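Local coordinates for chitinase (Chromobacterium violaceum, PDB 4TXG), which probably hydrolyses the glycosidic bonds of chitin as a glycoside hydrolase family 18 enzyme, and carries modules associated with chitin and carbohydrate binding, at residues R154-Y159 with T627-L632; A299-Y304 with D351-A356. All coordinates share one frame; numbering follows the deposited sequence.

Contact 1 (R154-Y159 with T627-L632); sequences RRIIGY and TLTSLL
The flat group met here is the backbone carbonyl of Leu632, and Ile156 lies over one of its faces. The methyl CD1 of Ile156 stands 4.1 Å from the carbonyl carbon C of Leu632, over that face but displaced to one side of C. CD1 also approaches the root of the Leu632 side chain, with Ile156 CD1 4.5 Å from Leu632 CB. The second branch of Ile156 goes one helix turn back: its CG2 comes within 4.4 Å of CG2 of Thr629, methyl to methyl. The torsions explain this division. CG2 is anti to the backbone N and CG1 is anti to the carbonyl carbon (chi1 -60°). The chain then runs on extended to CD1 (chi2 173°), so CD1 is the atom that reaches the helix backbone. The touch is light, methyl against a carbonyl carbon and methyl against methyl, with no polar bond between the segments. All three residues are buried. The hydroxyl OG1 of Thr629 has its polar partner at Tyr463; its methyl CG2 faces Ile156. Phe602 touches both Ile156 and Thr629, and Leu183 does the same. The strand 155-161 is the first strand of the family 18 TIM barrel, paired in parallel with strands 185-193 and 599-603. Ile156 faces outward from it, whereas Tyr159 reaches Asp310 with its OH. Helix 627-636 thus covers the outside of the barrel where its first and last strands join. Leu632 packs on Val600 of strand 599-603 and on Ile585 of helix 582-594.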
ATOM      1  N   ARG A 154       3.207  17.029   2.478  1.00  8.02           N
ATOM      2  CA  ARG A 154       2.838  15.618   2.362  1.00  8.51           C
ATOM      3  C   ARG A 154       3.508  14.972   1.170  1.00  9.54           C
ATOM      4  O   ARG A 154       3.728  15.630   0.155  1.00  7.71           O
ATOM      5  CB  ARG A 154       1.321  15.459   2.197  1.00  7.76           C
ATOM      6  CG  ARG A 154       0.494  16.147   3.260  1.00  8.17           C
ATOM      7  CD  ARG A 154       0.541  15.420   4.603  1.00  9.06           C
ATOM      8  NE  ARG A 154      -0.040  16.279   5.636  1.00  8.61           N
ATOM      9  CZ  ARG A 154       0.355  16.302   6.901  1.00  8.76           C
ATOM     10  NH1 ARG A 154       1.310  15.462   7.322  1.00 10.17           N
ATOM     11  NH2 ARG A 154      -0.206  17.161   7.741  1.00  9.26           N
ATOM     12  N   ARG A 155       3.791  13.676   1.260  1.00  7.94           N
ATOM     13  CA  ARG A 155       4.218  12.965   0.064  1.00  6.75           C
ATOM     14  C   ARG A 155       3.076  12.973  -0.944  1.00  7.24           C
ATOM     15  O   ARG A 155       1.908  12.893  -0.573  1.00  6.90           O
ATOM     16  CB  ARG A 155       4.631  11.535   0.381  1.00  6.91           C
ATOM     17  CG  ARG A 155       5.790  11.438   1.350  1.00  7.03           C
ATOM     18  CD  ARG A 155       6.359  10.028   1.382  1.00  6.95           C
ATOM     19  NE  ARG A 155       7.343   9.900   2.449  1.00  6.80           N
ATOM     20  CZ  ARG A 155       7.026   9.592   3.699  1.00  8.90           C
ATOM     21  NH1 ARG A 155       5.753   9.367   4.012  1.00  6.54           N
ATOM     22  NH2 ARG A 155       7.979   9.502   4.628  1.00  6.68           N
ATOM     23  N   ILE A 156       3.440  13.100  -2.214  1.00  7.44           N
ATOM     24  CA  ILE A 156       2.512  13.013  -3.325  1.00  6.78           C
ATOM     25  C   ILE A 156       3.187  12.076  -4.310  1.00  6.98           C
ATOM     26  O   ILE A 156       4.117  12.458  -5.026  1.00  8.60           O
ATOM     27  CB  ILE A 156       2.215  14.389  -3.955  1.00  9.15           C
ATOM     28  CG1 ILE A 156       1.604  15.323  -2.911  1.00  7.40           C
ATOM     29  CG2 ILE A 156       1.290  14.239  -5.169  1.00  8.86           C
ATOM     30  CD1 ILE A 156       1.444  16.769  -3.400  1.00  9.45           C
ATOM     31  N   ILE A 157       2.751  10.826  -4.282  1.00  7.62           N
ATOM     32  CA  ILE A 157       3.454   9.747  -4.965  1.00  7.48           C
ATOM     33  C   ILE A 157       2.646   9.244  -6.145  1.00  6.29           C
ATOM     34  O   ILE A 157       1.565   8.697  -5.969  1.00  9.25           O
ATOM     35  CB  ILE A 157       3.719   8.581  -4.004  1.00  8.95           C
ATOM     36  CG1 ILE A 157       4.481   9.074  -2.771  1.00  8.67           C
ATOM     37  CG2 ILE A 157       4.473   7.456  -4.693  1.00  9.69           C
ATOM     38  CD1 ILE A 157       4.063   8.348  -1.492  1.00 17.21           C
ATOM     39  N   GLY A 158       3.173   9.422  -7.350  1.00  8.37           N
ATOM     40  CA  GLY A 158       2.443   9.004  -8.533  1.00 10.36           C
ATOM     41  C   GLY A 158       3.051   7.771  -9.166  1.00 10.28           C
ATOM     42  O   GLY A 158       4.269   7.708  -9.361  1.00  8.48           O
ATOM     43  N   TYR A 159       2.213   6.779  -9.462  1.00  8.90           N
ATOM     44  CA  TYR A 159       2.649   5.640 -10.253  1.00  8.92           C
ATOM     45  C   TYR A 159       2.645   5.983 -11.732  1.00  9.29           C
ATOM     46  O   TYR A 159       1.639   6.454 -12.269  1.00 10.24           O
ATOM     47  CB  TYR A 159       1.756   4.428 -10.014  1.00  7.59           C
ATOM     48  CG  TYR A 159       2.176   3.609  -8.826  1.00  9.64           C
ATOM     49  CD1 TYR A 159       3.133   2.615  -8.954  1.00  9.99           C
ATOM     50  CD2 TYR A 159       1.597   3.813  -7.581  1.00 15.00           C
ATOM     51  CE1 TYR A 159       3.520   1.859  -7.870  1.00 14.43           C
ATOM     52  CE2 TYR A 159       1.971   3.055  -6.491  1.00 19.55           C
ATOM     53  CZ  TYR A 159       2.936   2.077  -6.641  1.00 20.26           C
ATOM     54  OH  TYR A 159       3.319   1.324  -5.548  1.00 23.85           O
ATOM     55  N   THR A 627      -5.619  17.743 -12.984  1.00 10.04           N
ATOM     56  CA  THR A 627      -6.551  18.362 -12.028  1.00  9.15           C
ATOM     57  C   THR A 627      -6.450  17.791 -10.606  1.00  9.18           C
ATOM     58  O   THR A 627      -6.340  18.544  -9.632  1.00  9.45           O
ATOM     59  CB  THR A 627      -8.001  18.239 -12.521  1.00 13.14           C
ATOM     60  OG1 THR A 627      -8.158  19.049 -13.688  1.00 14.85           O
ATOM     61  CG2 THR A 627      -8.987  18.719 -11.452  1.00 12.20           C
ATOM     62  N   LEU A 628      -6.471  16.472 -10.471  1.00  8.43           N
ATOM     63  CA  LEU A 628      -6.476  15.883  -9.132  1.00  8.54           C
ATOM     64  C   LEU A 628      -5.122  16.037  -8.421  1.00 10.57           C
ATOM     65  O   LEU A 628      -5.064  16.362  -7.233  1.00  9.16           O
ATOM     66  CB  LEU A 628      -6.877  14.407  -9.194  1.00  9.38           C
ATOM     67  CG  LEU A 628      -8.257  14.139  -9.796  1.00 12.00           C
ATOM     68  CD1 LEU A 628      -8.592  12.653  -9.708  1.00 10.82           C
ATOM     69  CD2 LEU A 628      -9.347  14.980  -9.122  1.00 13.82           C
ATOM     70  N   THR A 629      -4.035  15.822  -9.146  1.00  7.81           N
ATOM     71  CA  THR A 629      -2.713  16.021  -8.568  1.00  7.56           C
ATOM     72  C   THR A 629      -2.499  17.493  -8.212  1.00  9.92           C
ATOM     73  O   THR A 629      -1.878  17.806  -7.198  1.00 10.61           O
ATOM     74  CB  THR A 629      -1.625  15.521  -9.524  1.00 11.35           C
ATOM     75  OG1 THR A 629      -1.763  14.101  -9.665  1.00 10.14           O
ATOM     76  CG2 THR A 629      -0.240  15.829  -8.982  1.00 11.63           C
ATOM     77  N   SER A 630      -3.037  18.397  -9.030  1.00 10.37           N
ATOM     78  CA  SER A 630      -2.915  19.823  -8.747  1.00 10.44           C
ATOM     79  C   SER A 630      -3.680  20.201  -7.482  1.00 12.99           C
ATOM     80  O   SER A 630      -3.234  21.046  -6.696  1.00 10.26           O
ATOM     81  CB  SER A 630      -3.411  20.662  -9.928  1.00 12.92           C
ATOM     82  OG  SER A 630      -2.545  20.517 -11.044  1.00 14.85           O
ATOM     83  N   LEU A 631      -4.838  19.578  -7.294  1.00 10.81           N
ATOM     84  CA  LEU A 631      -5.623  19.812  -6.087  1.00 11.07           C
ATOM     85  C   LEU A 631      -4.868  19.313  -4.864  1.00  8.92           C
ATOM     86  O   LEU A 631      -4.801  20.007  -3.850  1.00 10.48           O
ATOM     87  CB  LEU A 631      -6.990  19.130  -6.181  1.00 13.23           C
ATOM     88  CG  LEU A 631      -7.880  19.180  -4.932  1.00 13.04           C
ATOM     89  CD1 LEU A 631      -8.178  20.610  -4.509  1.00 14.85           C
ATOM     90  CD2 LEU A 631      -9.183  18.411  -5.197  1.00 14.76           C
ATOM     91  N   LEU A 632      -4.298  18.114  -4.959  1.00  7.63           N
ATOM     92  CA  LEU A 632      -3.494  17.582  -3.857  1.00  9.15           C
ATOM     93  C   LEU A 632      -2.309  18.508  -3.542  1.00  9.32           C
ATOM     94  O   LEU A 632      -2.063  18.863  -2.383  1.00  8.66           O
ATOM     95  CB  LEU A 632      -2.984  16.176  -4.190  1.00  9.33           C
ATOM     96  CG  LEU A 632      -4.008  15.048  -4.180  1.00  9.94           C
ATOM     97  CD1 LEU A 632      -3.396  13.780  -4.762  1.00 11.71           C
ATOM     98  CD2 LEU A 632      -4.525  14.806  -2.771  1.00 12.57           C
TER

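Contact 2 (A299-Y304 with D351-A356); sequences AFLRKY and DRLDRA
Arg302 reaches from one helix to Ala356 on the next. Its CG is anti to the carbonyl carbon (chi1 -77°), and the chain runs extended to NE. CB, CG and CD span the gap without touching 351-356. NE forms a salt bridge with Asp360. CB of Ala356 lies over one face of the guanidinium, 4.0 Å from CZ of Arg302. At the tip, NH2 of Arg302 is 3.6 Å from CB of Ala356, with CA of Ala356 equally near. The same NH2 hydrogen-bonds to Gln359. Bonds to two residues of the partner helix, Asp360 and Gln359, probably fix the turn of the group over the methyl. Deeper in, Leu301 and Leu353 cross at about a right angle. CD1 of Leu301 meets CD2 of Leu353 at 3.7 Å. On the partner helix, Arg355 grips Asp351 side-on, NE to OD1 at 2.8 Å and NH1 to OD2 at 2.9 Å. Arg352 NH1 adds a weak bond to the same OD1 of Asp351. The network lies along helix 338-360, and NE of Arg352 adds a long, weak ion pair to Asp295 of helix 287-304. Helices 287-304 and 338-360 are neighbours on the outside of the barrel, leading into the adjacent strands 308-312 and 365-371. Val298, one turn before Arg302, also touches Leu353 and Ala356. Leu301 continues inward to Phe306, Tyr364 and Ile250 of strand 247-253.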
ATOM      1  N   ALA A 299      22.474  -2.957  -7.715  1.00  8.60           N
ATOM      2  CA  ALA A 299      23.128  -2.697  -8.996  1.00 10.23           C
ATOM      3  C   ALA A 299      22.220  -1.889  -9.920  1.00  8.25           C
ATOM      4  O   ALA A 299      22.690  -1.034 -10.679  1.00 10.01           O
ATOM      5  CB  ALA A 299      23.532  -4.007  -9.664  1.00  9.94           C
ATOM      6  N   PHE A 300      20.924  -2.181  -9.862  1.00  7.56           N
ATOM      7  CA  PHE A 300      19.933  -1.501 -10.700  1.00 10.71           C
ATOM      8  C   PHE A 300      19.803  -0.031 -10.314  1.00  9.16           C
ATOM      9  O   PHE A 300      19.812   0.854 -11.177  1.00  9.92           O
ATOM     10  CB  PHE A 300      18.584  -2.209 -10.576  1.00  9.83           C
ATOM     11  CG  PHE A 300      17.541  -1.733 -11.546  1.00 11.77           C
ATOM     12  CD1 PHE A 300      16.707  -0.675 -11.232  1.00 13.07           C
ATOM     13  CD2 PHE A 300      17.374  -2.384 -12.760  1.00 16.92           C
ATOM     14  CE1 PHE A 300      15.722  -0.253 -12.137  1.00 15.03           C
ATOM     15  CE2 PHE A 300      16.396  -1.981 -13.660  1.00 18.85           C
ATOM     16  CZ  PHE A 300      15.570  -0.922 -13.344  1.00 13.13           C
ATOM     17  N   LEU A 301      19.679   0.233  -9.015  1.00  8.54           N
ATOM     18  CA  LEU A 301      19.623   1.615  -8.528  1.00  9.49           C
ATOM     19  C   LEU A 301      20.854   2.424  -8.953  1.00 12.95           C
ATOM     20  O   LEU A 301      20.745   3.576  -9.385  1.00 12.20           O
ATOM     21  CB  LEU A 301      19.511   1.639  -7.005  1.00 11.91           C
ATOM     22  CG  LEU A 301      18.282   0.990  -6.375  1.00 19.92           C
ATOM     23  CD1 LEU A 301      18.152   1.377  -4.910  1.00 17.10           C
ATOM     24  CD2 LEU A 301      17.025   1.314  -7.133  1.00 21.62           C
ATOM     25  N   ARG A 302      22.027   1.813  -8.817  1.00 11.60           N
ATOM     26  CA  ARG A 302      23.271   2.475  -9.191  1.00 10.87           C
ATOM     27  C   ARG A 302      23.348   2.744 -10.690  1.00 13.74           C
ATOM     28  O   ARG A 302      23.865   3.775 -11.118  1.00 14.47           O
ATOM     29  CB  ARG A 302      24.470   1.631  -8.747  1.00 10.69           C
ATOM     30  CG  ARG A 302      24.750   1.738  -7.267  1.00 11.09           C
ATOM     31  CD  ARG A 302      25.716   0.674  -6.789  1.00 15.16           C
ATOM     32  NE  ARG A 302      26.241   0.989  -5.463  1.00 15.40           N
ATOM     33  CZ  ARG A 302      26.935   0.143  -4.706  1.00 15.84           C
ATOM     34  NH1 ARG A 302      27.192  -1.087  -5.134  1.00 14.94           N
ATOM     35  NH2 ARG A 302      27.383   0.534  -3.517  1.00 16.21           N
ATOM     36  N   LYS A 303      22.833   1.814 -11.484  1.00  8.48           N
ATOM     37  CA  LYS A 303      22.953   1.900 -12.938  1.00  9.24           C
ATOM     38  C   LYS A 303      22.061   2.971 -13.546  1.00 12.13           C
ATOM     39  O   LYS A 303      22.468   3.684 -14.477  1.00 11.42           O
ATOM     40  CB  LYS A 303      22.620   0.550 -13.578  1.00 11.47           C
ATOM     41  CG  LYS A 303      22.777   0.524 -15.090  1.00 14.23           C
ATOM     42  CD  LYS A 303      22.588  -0.890 -15.615  1.00 15.46           C
ATOM     43  CE  LYS A 303      22.917  -1.000 -17.095  1.00 20.10           C
ATOM     44  NZ  LYS A 303      22.677  -2.402 -17.564  1.00 24.70           N
ATOM     45  N   TYR A 304      20.844   3.090 -13.023  1.00  8.54           N
ATOM     46  CA  TYR A 304      19.843   3.954 -13.642  1.00  9.30           C
ATOM     47  C   TYR A 304      19.489   5.185 -12.816  1.00 13.66           C
ATOM     48  O   TYR A 304      18.644   5.992 -13.225  1.00 13.09           O
ATOM     49  CB  TYR A 304      18.582   3.142 -13.940  1.00  9.11           C
ATOM     50  CG  TYR A 304      18.837   2.052 -14.959  1.00 10.67           C
ATOM     51  CD1 TYR A 304      19.219   2.376 -16.261  1.00  8.95           C
ATOM     52  CD2 TYR A 304      18.728   0.707 -14.620  1.00 12.03           C
ATOM     53  CE1 TYR A 304      19.471   1.395 -17.203  1.00 11.34           C
ATOM     54  CE2 TYR A 304      18.973  -0.288 -15.559  1.00 12.74           C
ATOM     55  CZ  TYR A 304      19.341   0.066 -16.851  1.00 14.06           C
ATOM     56  OH  TYR A 304      19.592  -0.903 -17.795  1.00 12.60           O
ATOM     57  N   ASP A 351      19.422  -4.315   4.565  1.00  8.08           N
ATOM     58  CA  ASP A 351      20.850  -4.483   4.809  1.00 10.84           C
ATOM     59  C   ASP A 351      21.682  -4.094   3.579  1.00 11.34           C
ATOM     60  O   ASP A 351      22.654  -3.337   3.688  1.00  8.95           O
ATOM     61  CB  ASP A 351      21.145  -5.933   5.210  1.00 12.01           C
ATOM     62  CG  ASP A 351      22.622  -6.181   5.465  1.00 12.30           C
ATOM     63  OD1 ASP A 351      23.370  -6.388   4.487  1.00 13.15           O
ATOM     64  OD2 ASP A 351      23.035  -6.163   6.644  1.00 16.35           O
ATOM     65  N   ARG A 352      21.309  -4.599   2.405  1.00  8.59           N
ATOM     66  CA  ARG A 352      22.118  -4.345   1.218  1.00  9.11           C
ATOM     67  C   ARG A 352      22.040  -2.885   0.800  1.00 10.91           C
ATOM     68  O   ARG A 352      23.047  -2.290   0.400  1.00 10.33           O
ATOM     69  CB  ARG A 352      21.690  -5.229   0.041  1.00  8.83           C
ATOM     70  CG  ARG A 352      21.854  -6.716   0.297  1.00 10.81           C
ATOM     71  CD  ARG A 352      23.286  -7.111   0.635  1.00 15.76           C
ATOM     72  NE  ARG A 352      23.381  -8.569   0.704  1.00 17.01           N
ATOM     73  CZ  ARG A 352      23.101  -9.294   1.783  1.00 17.27           C
ATOM     74  NH1 ARG A 352      22.727  -8.709   2.917  1.00 17.13           N
ATOM     75  NH2 ARG A 352      23.197 -10.614   1.729  1.00 22.30           N
ATOM     76  N   LEU A 353      20.846  -2.304   0.887  1.00  9.73           N
ATOM     77  CA  LEU A 353      20.695  -0.905   0.504  1.00  9.72           C
ATOM     78  C   LEU A 353      21.356   0.034   1.522  1.00 10.68           C
ATOM     79  O   LEU A 353      21.914   1.062   1.132  1.00 10.59           O
ATOM     80  CB  LEU A 353      19.225  -0.550   0.315  1.00 11.21           C
ATOM     81  CG  LEU A 353      18.665  -1.004  -1.039  1.00 17.57           C
ATOM     82  CD1 LEU A 353      17.285  -0.426  -1.239  1.00 22.43           C
ATOM     83  CD2 LEU A 353      19.575  -0.589  -2.169  1.00 26.32           C
ATOM     84  N   ASP A 354      21.311  -0.310   2.808  1.00  9.39           N
ATOM     85  CA  ASP A 354      22.012   0.493   3.815  1.00 11.50           C
ATOM     86  C   ASP A 354      23.520   0.491   3.570  1.00 10.00           C
ATOM     87  O   ASP A 354      24.162   1.528   3.643  1.00 11.26           O
ATOM     88  CB  ASP A 354      21.734  -0.011   5.241  1.00  9.87           C
ATOM     89  CG  ASP A 354      20.369   0.429   5.773  1.00 15.54           C
ATOM     90  OD1 ASP A 354      19.682   1.226   5.108  1.00 14.45           O
ATOM     91  OD2 ASP A 354      19.991  -0.032   6.870  1.00 16.10           O
ATOM     92  N   ARG A 355      24.089  -0.682   3.298  1.00  9.52           N
ATOM     93  CA  ARG A 355      25.523  -0.767   3.028  1.00  9.98           C
ATOM     94  C   ARG A 355      25.904  -0.021   1.754  1.00 10.21           C
ATOM     95  O   ARG A 355      26.921   0.676   1.724  1.00 12.56           O
ATOM     96  CB  ARG A 355      25.965  -2.223   2.925  1.00 10.03           C
ATOM     97  CG  ARG A 355      25.824  -2.971   4.231  1.00 10.46           C
ATOM     98  CD  ARG A 355      26.288  -4.412   4.122  1.00 11.24           C
ATOM     99  NE  ARG A 355      25.774  -5.179   5.252  1.00 12.71           N
ATOM    100  CZ  ARG A 355      26.357  -5.235   6.440  1.00 14.13           C
ATOM    101  NH1 ARG A 355      25.806  -5.951   7.414  1.00 11.60           N
ATOM    102  NH2 ARG A 355      27.496  -4.581   6.653  1.00 16.47           N
ATOM    103  N   ALA A 356      25.092  -0.162   0.709  1.00 10.11           N
ATOM    104  CA  ALA A 356      25.333   0.550  -0.548  1.00 10.23           C
ATOM    105  C   ALA A 356      25.261   2.068  -0.342  1.00 11.59           C
ATOM    106  O   ALA A 356      26.065   2.818  -0.897  1.00 12.55           O
ATOM    107  CB  ALA A 356      24.332   0.110  -1.617  1.00 11.20           C
TER

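From the N terminus the chain first lays down strand 155-161, whose partner in contact 1 comes more than 450 residues later. Further on, after strands 185-193 and 247-253, comes helix 287-304. After 46 intervening residues, which include strand 308-312, contact 2 closes a short loop at helix 338-360. The chain then completes the barrel with strand 599-603, and helix 627-636 returns to close the long loop of contact 1. Contact 2 is therefore nested inside contact 1, and the two do not cross. Their nearest atoms are about 13 Å apart. Contact 1 ties the start of the barrel to the helix after its last strand; contact 2 joins two neighbouring outer helices, before and after strand 308-312.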